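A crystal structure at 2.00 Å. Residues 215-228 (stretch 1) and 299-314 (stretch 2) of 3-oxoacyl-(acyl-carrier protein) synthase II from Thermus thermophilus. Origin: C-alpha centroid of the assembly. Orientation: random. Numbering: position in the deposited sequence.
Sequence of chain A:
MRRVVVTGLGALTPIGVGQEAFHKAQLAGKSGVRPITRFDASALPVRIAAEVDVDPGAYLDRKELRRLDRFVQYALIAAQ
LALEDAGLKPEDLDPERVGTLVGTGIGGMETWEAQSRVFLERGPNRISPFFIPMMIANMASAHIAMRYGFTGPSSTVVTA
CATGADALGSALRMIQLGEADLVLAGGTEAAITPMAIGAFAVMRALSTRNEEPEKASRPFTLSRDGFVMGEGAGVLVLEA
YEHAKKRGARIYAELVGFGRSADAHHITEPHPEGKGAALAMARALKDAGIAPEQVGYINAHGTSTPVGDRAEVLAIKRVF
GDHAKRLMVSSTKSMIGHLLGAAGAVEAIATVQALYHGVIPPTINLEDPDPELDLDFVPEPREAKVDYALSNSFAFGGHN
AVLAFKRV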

# COMPACT_ATOMS: atom_id res chain seq x y z
N LYS A 215 -20.86 19.49 -16.62
CA LYS A 215 -22.10 18.92 -16.10
C LYS A 215 -22.08 17.39 -16.02
O LYS A 215 -23.03 16.78 -15.51
CB LYS A 215 -23.29 19.35 -16.97
CG LYS A 215 -23.52 20.85 -17.05
CD LYS A 215 -24.79 21.15 -17.83
CE LYS A 215 -25.10 22.64 -17.91
NZ LYS A 215 -26.33 22.88 -18.73
N ALA A 216 -21.03 16.77 -16.54
CA ALA A 216 -20.92 15.31 -16.54
C ALA A 216 -20.97 14.71 -15.13
O ALA A 216 -21.79 13.83 -14.86
CB ALA A 216 -19.65 14.88 -17.27
N SER A 217 -20.09 15.16 -14.24
CA SER A 217 -20.08 14.65 -12.87
C SER A 217 -21.23 15.31 -12.10
O SER A 217 -21.13 16.46 -11.69
CB SER A 217 -18.76 14.98 -12.18
OG SER A 217 -18.77 14.51 -10.85
N ARG A 218 -22.30 14.56 -11.90
CA ARG A 218 -23.49 15.07 -11.23
C ARG A 218 -24.05 14.05 -10.23
O ARG A 218 -25.10 13.45 -10.45
CB ARG A 218 -24.55 15.40 -12.29
CG ARG A 218 -24.88 14.21 -13.20
CD ARG A 218 -25.74 14.62 -14.40
NE ARG A 218 -26.80 15.55 -14.02
CZ ARG A 218 -26.71 16.87 -14.14
NH1 ARG A 218 -25.61 17.42 -14.62
NH2 ARG A 218 -27.72 17.64 -13.75
N PRO A 219 -23.35 13.85 -9.10
CA PRO A 219 -23.78 12.89 -8.08
C PRO A 219 -25.13 13.17 -7.45
O PRO A 219 -25.49 14.33 -7.20
CB PRO A 219 -22.64 12.93 -7.06
CG PRO A 219 -22.15 14.35 -7.17
CD PRO A 219 -22.15 14.59 -8.66
N PHE A 220 -25.87 12.10 -7.21
CA PHE A 220 -27.19 12.15 -6.60
C PHE A 220 -28.29 12.66 -7.53
O PHE A 220 -29.44 12.78 -7.12
CB PHE A 220 -27.15 12.99 -5.32
CG PHE A 220 -26.04 12.59 -4.38
CD1 PHE A 220 -25.92 11.28 -3.93
CD2 PHE A 220 -25.07 13.52 -3.99
CE1 PHE A 220 -24.86 10.89 -3.11
CE2 PHE A 220 -24.01 13.14 -3.16
CZ PHE A 220 -23.90 11.83 -2.73
N THR A 221 -27.94 12.97 -8.78
CA THR A 221 -28.96 13.43 -9.72
C THR A 221 -29.55 12.22 -10.45
O THR A 221 -28.93 11.16 -10.52
CB THR A 221 -28.40 14.38 -10.79
OG1 THR A 221 -27.42 13.69 -11.58
CG2 THR A 221 -27.78 15.61 -10.14
N LEU A 222 -30.75 12.39 -10.98
CA LEU A 222 -31.44 11.33 -11.69
C LEU A 222 -30.73 10.94 -12.99
O LEU A 222 -30.86 9.82 -13.46
CB LEU A 222 -32.87 11.76 -12.01
CG LEU A 222 -33.83 11.86 -10.82
CD1 LEU A 222 -35.00 12.78 -11.16
CD2 LEU A 222 -34.33 10.47 -10.45
N SER A 223 -29.97 11.88 -13.56
CA SER A 223 -29.25 11.63 -14.81
C SER A 223 -27.78 11.23 -14.67
O SER A 223 -27.04 11.22 -15.66
CB SER A 223 -29.36 12.86 -15.71
OG SER A 223 -28.92 14.03 -15.04
N ARG A 224 -27.36 10.90 -13.45
CA ARG A 224 -25.97 10.50 -13.20
C ARG A 224 -25.61 9.23 -13.99
O ARG A 224 -26.32 8.23 -13.92
CB ARG A 224 -25.75 10.28 -11.70
CG ARG A 224 -26.64 9.22 -11.05
CD ARG A 224 -26.43 9.22 -9.53
NE ARG A 224 -27.00 8.07 -8.83
CZ ARG A 224 -28.24 8.00 -8.35
NH1 ARG A 224 -29.07 9.03 -8.48
NH2 ARG A 224 -28.64 6.91 -7.70
N ASP A 225 -24.50 9.27 -14.73
CA ASP A 225 -24.10 8.13 -15.56
C ASP A 225 -22.63 7.69 -15.50
O ASP A 225 -22.06 7.34 -16.53
CB ASP A 225 -24.45 8.43 -17.02
CG ASP A 225 -23.48 9.43 -17.65
OD1 ASP A 225 -23.26 10.51 -17.06
OD2 ASP A 225 -22.94 9.13 -18.74
N GLY A 226 -22.03 7.70 -14.31
CA GLY A 226 -20.64 7.30 -14.21
C GLY A 226 -19.77 8.48 -13.80
O GLY A 226 -20.18 9.63 -13.94
N PHE A 227 -18.57 8.21 -13.30
CA PHE A 227 -17.71 9.29 -12.86
C PHE A 227 -16.79 9.87 -13.92
O PHE A 227 -16.73 9.39 -15.06
CB PHE A 227 -16.92 8.89 -11.59
CG PHE A 227 -15.85 7.86 -11.82
CD1 PHE A 227 -14.61 8.22 -12.33
CD2 PHE A 227 -16.07 6.53 -11.47
CE1 PHE A 227 -13.60 7.28 -12.49
CE2 PHE A 227 -15.07 5.58 -11.62
CZ PHE A 227 -13.83 5.96 -12.14
N VAL A 228 -16.11 10.95 -13.55
CA VAL A 228 -15.17 11.63 -14.44
C VAL A 228 -13.82 11.45 -13.78
O VAL A 228 -13.69 11.62 -12.57
CB VAL A 228 -15.49 13.14 -14.56
CG1 VAL A 228 -14.50 13.82 -15.51
CG2 VAL A 228 -16.91 13.33 -15.07
N ASN A 299 -18.58 14.47 3.95
CA ASN A 299 -18.05 14.68 2.61
C ASN A 299 -18.20 13.31 1.98
O ASN A 299 -17.39 12.42 2.22
CB ASN A 299 -16.58 15.11 2.63
CG ASN A 299 -16.06 15.39 1.23
OD1 ASN A 299 -15.67 14.48 0.50
ND2 ASN A 299 -16.06 16.66 0.85
N ALA A 300 -19.26 13.15 1.20
CA ALA A 300 -19.57 11.89 0.56
C ALA A 300 -18.55 11.45 -0.47
O ALA A 300 -17.73 12.23 -0.95
CB ALA A 300 -20.93 11.97 -0.09
N HIS A 301 -18.61 10.16 -0.79
CA HIS A 301 -17.76 9.56 -1.79
C HIS A 301 -18.39 9.98 -3.12
O HIS A 301 -17.71 10.42 -4.05
CB HIS A 301 -17.77 8.04 -1.64
CG HIS A 301 -16.91 7.33 -2.64
ND1 HIS A 301 -15.59 7.66 -2.85
CD2 HIS A 301 -17.19 6.33 -3.50
CE1 HIS A 301 -15.09 6.88 -3.79
NE2 HIS A 301 -16.04 6.06 -4.21
N GLY A 302 -19.72 9.87 -3.16
CA GLY A 302 -20.51 10.23 -4.33
C GLY A 302 -19.75 10.48 -5.61
O GLY A 302 -19.41 11.62 -5.92
N THR A 303 -19.50 9.42 -6.37
CA THR A 303 -18.76 9.53 -7.62
C THR A 303 -19.65 9.79 -8.82
O THR A 303 -19.16 9.99 -9.93
CB THR A 303 -17.94 8.26 -7.87
OG1 THR A 303 -18.83 7.18 -8.16
CG2 THR A 303 -17.10 7.92 -6.64
N SER A 304 -20.96 9.78 -8.58
CA SER A 304 -21.98 10.01 -9.61
C SER A 304 -22.34 8.74 -10.39
O SER A 304 -22.42 8.76 -11.62
CB SER A 304 -21.53 11.11 -10.59
OG SER A 304 -22.60 11.52 -11.42
N THR A 305 -22.55 7.65 -9.66
CA THR A 305 -22.92 6.39 -10.28
C THR A 305 -24.26 5.95 -9.69
O THR A 305 -24.54 6.18 -8.51
CB THR A 305 -21.89 5.27 -10.02
OG1 THR A 305 -21.90 4.92 -8.64
CG2 THR A 305 -20.49 5.72 -10.43
N PRO A 306 -25.12 5.33 -10.51
CA PRO A 306 -26.43 4.87 -10.04
C PRO A 306 -26.36 4.04 -8.75
O PRO A 306 -26.89 4.45 -7.72
CB PRO A 306 -26.95 4.07 -11.23
CG PRO A 306 -26.40 4.82 -12.39
CD PRO A 306 -24.97 5.10 -11.96
N VAL A 307 -25.71 2.88 -8.82
CA VAL A 307 -25.61 1.98 -7.66
C VAL A 307 -24.81 2.54 -6.49
O VAL A 307 -25.23 2.44 -5.33
CB VAL A 307 -24.99 0.62 -8.06
CG1 VAL A 307 -24.91 -0.31 -6.85
CG2 VAL A 307 -25.81 -0.02 -9.16
N GLY A 308 -23.65 3.12 -6.79
CA GLY A 308 -22.81 3.68 -5.74
C GLY A 308 -23.43 4.84 -4.97
O GLY A 308 -23.49 4.81 -3.75
N ASP A 309 -23.87 5.87 -5.68
CA ASP A 309 -24.48 7.03 -5.03
C ASP A 309 -25.64 6.63 -4.11
O ASP A 309 -25.85 7.24 -3.07
CB ASP A 309 -24.96 8.04 -6.08
CG ASP A 309 -23.82 8.88 -6.65
OD1 ASP A 309 -22.66 8.41 -6.65
OD2 ASP A 309 -24.09 10.01 -7.11
N ARG A 310 -26.38 5.59 -4.49
CA ARG A 310 -27.50 5.11 -3.69
C ARG A 310 -27.06 4.27 -2.49
O ARG A 310 -27.61 4.37 -1.39
CB ARG A 310 -28.45 4.28 -4.56
CG ARG A 310 -29.60 3.63 -3.80
CD ARG A 310 -30.60 3.00 -4.78
NE ARG A 310 -31.73 2.39 -4.10
CZ ARG A 310 -31.81 1.10 -3.79
NH1 ARG A 310 -30.81 0.29 -4.11
NH2 ARG A 310 -32.87 0.63 -3.15
N ALA A 311 -26.05 3.42 -2.70
CA ALA A 311 -25.54 2.57 -1.64
C ALA A 311 -25.04 3.43 -0.48
O ALA A 311 -25.20 3.06 0.69
CB ALA A 311 -24.40 1.70 -2.16
N GLU A 312 -24.44 4.57 -0.81
CA GLU A 312 -23.93 5.49 0.19
C GLU A 312 -25.07 6.11 1.00
O GLU A 312 -25.07 6.06 2.22
CB GLU A 312 -23.08 6.59 -0.47
CG GLU A 312 -22.55 7.65 0.50
CD GLU A 312 -21.25 8.32 0.03
OE1 GLU A 312 -21.06 8.50 -1.19
OE2 GLU A 312 -20.43 8.67 0.90
N VAL A 313 -26.06 6.67 0.30
CA VAL A 313 -27.21 7.28 0.97
C VAL A 313 -27.92 6.27 1.87
O VAL A 313 -28.24 6.57 3.02
CB VAL A 313 -28.20 7.85 -0.07
CG1 VAL A 313 -29.45 8.36 0.64
CG2 VAL A 313 -27.54 8.98 -0.85
N LEU A 314 -28.15 5.06 1.36
CA LEU A 314 -28.81 4.02 2.15
C LEU A 314 -27.98 3.70 3.39
O LEU A 314 -28.52 3.42 4.45
CB LEU A 314 -28.99 2.75 1.32
CG LEU A 314 -30.03 2.78 0.20
CD1 LEU A 314 -29.99 1.48 -0.57
CD2 LEU A 314 -31.42 3.02 0.79
O HOH W 1 -22.46 11.25 -13.91

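Loops that pack without regular sheet or helix pairing must still satisfy their buried polar groups, and these two stretches of the synthase illustrate how a few side chains can do so. The chains come closest at Pro219 CA and Ser304 CA (3.7 Å), with Gly226 CA 4.6 Å from Thr305 CA. Asp309, in the first turn of helix 306-314, serves both segments. Its OD1 accepts from Ser304 N (2.9 Å) and Thr305 N (3.1 Å) in its own stretch, while OD2 reaches across to accept from Phe220 N (2.7 Å), within the type II turn from Arg218 to Thr221.

Arg224 works in the reverse sense, as a donor to carbonyls that also accept from backbone amides, Pro306 O and Thr221 O only through weak bonds. Its NE donates to Thr305 O (3.1 Å) and its NH2 to Pro306 O (3.0 Å), both oxygens near the guanidinium plane; NH1 turns back to Thr221 O (3.0 Å). Asp309 OD2 lies 3.9 Å from Arg224 NE, well out of that plane, so this long salt bridge is purely electrostatic.

Ser304 supplies the third junction. Its OG accepts from Arg218 N (3.1 Å), its O from Gly226 N (2.9 Å). A water lies 2.5 Å from Ser304 OG and accepts from Asp225 N (3.0 Å).

Apolar contacts add to these: Phe220 CZ meets Ala300 CB at 4.0 Å, and Gly302 leaves the ring room, since a CB there would clash with Phe220 CZ.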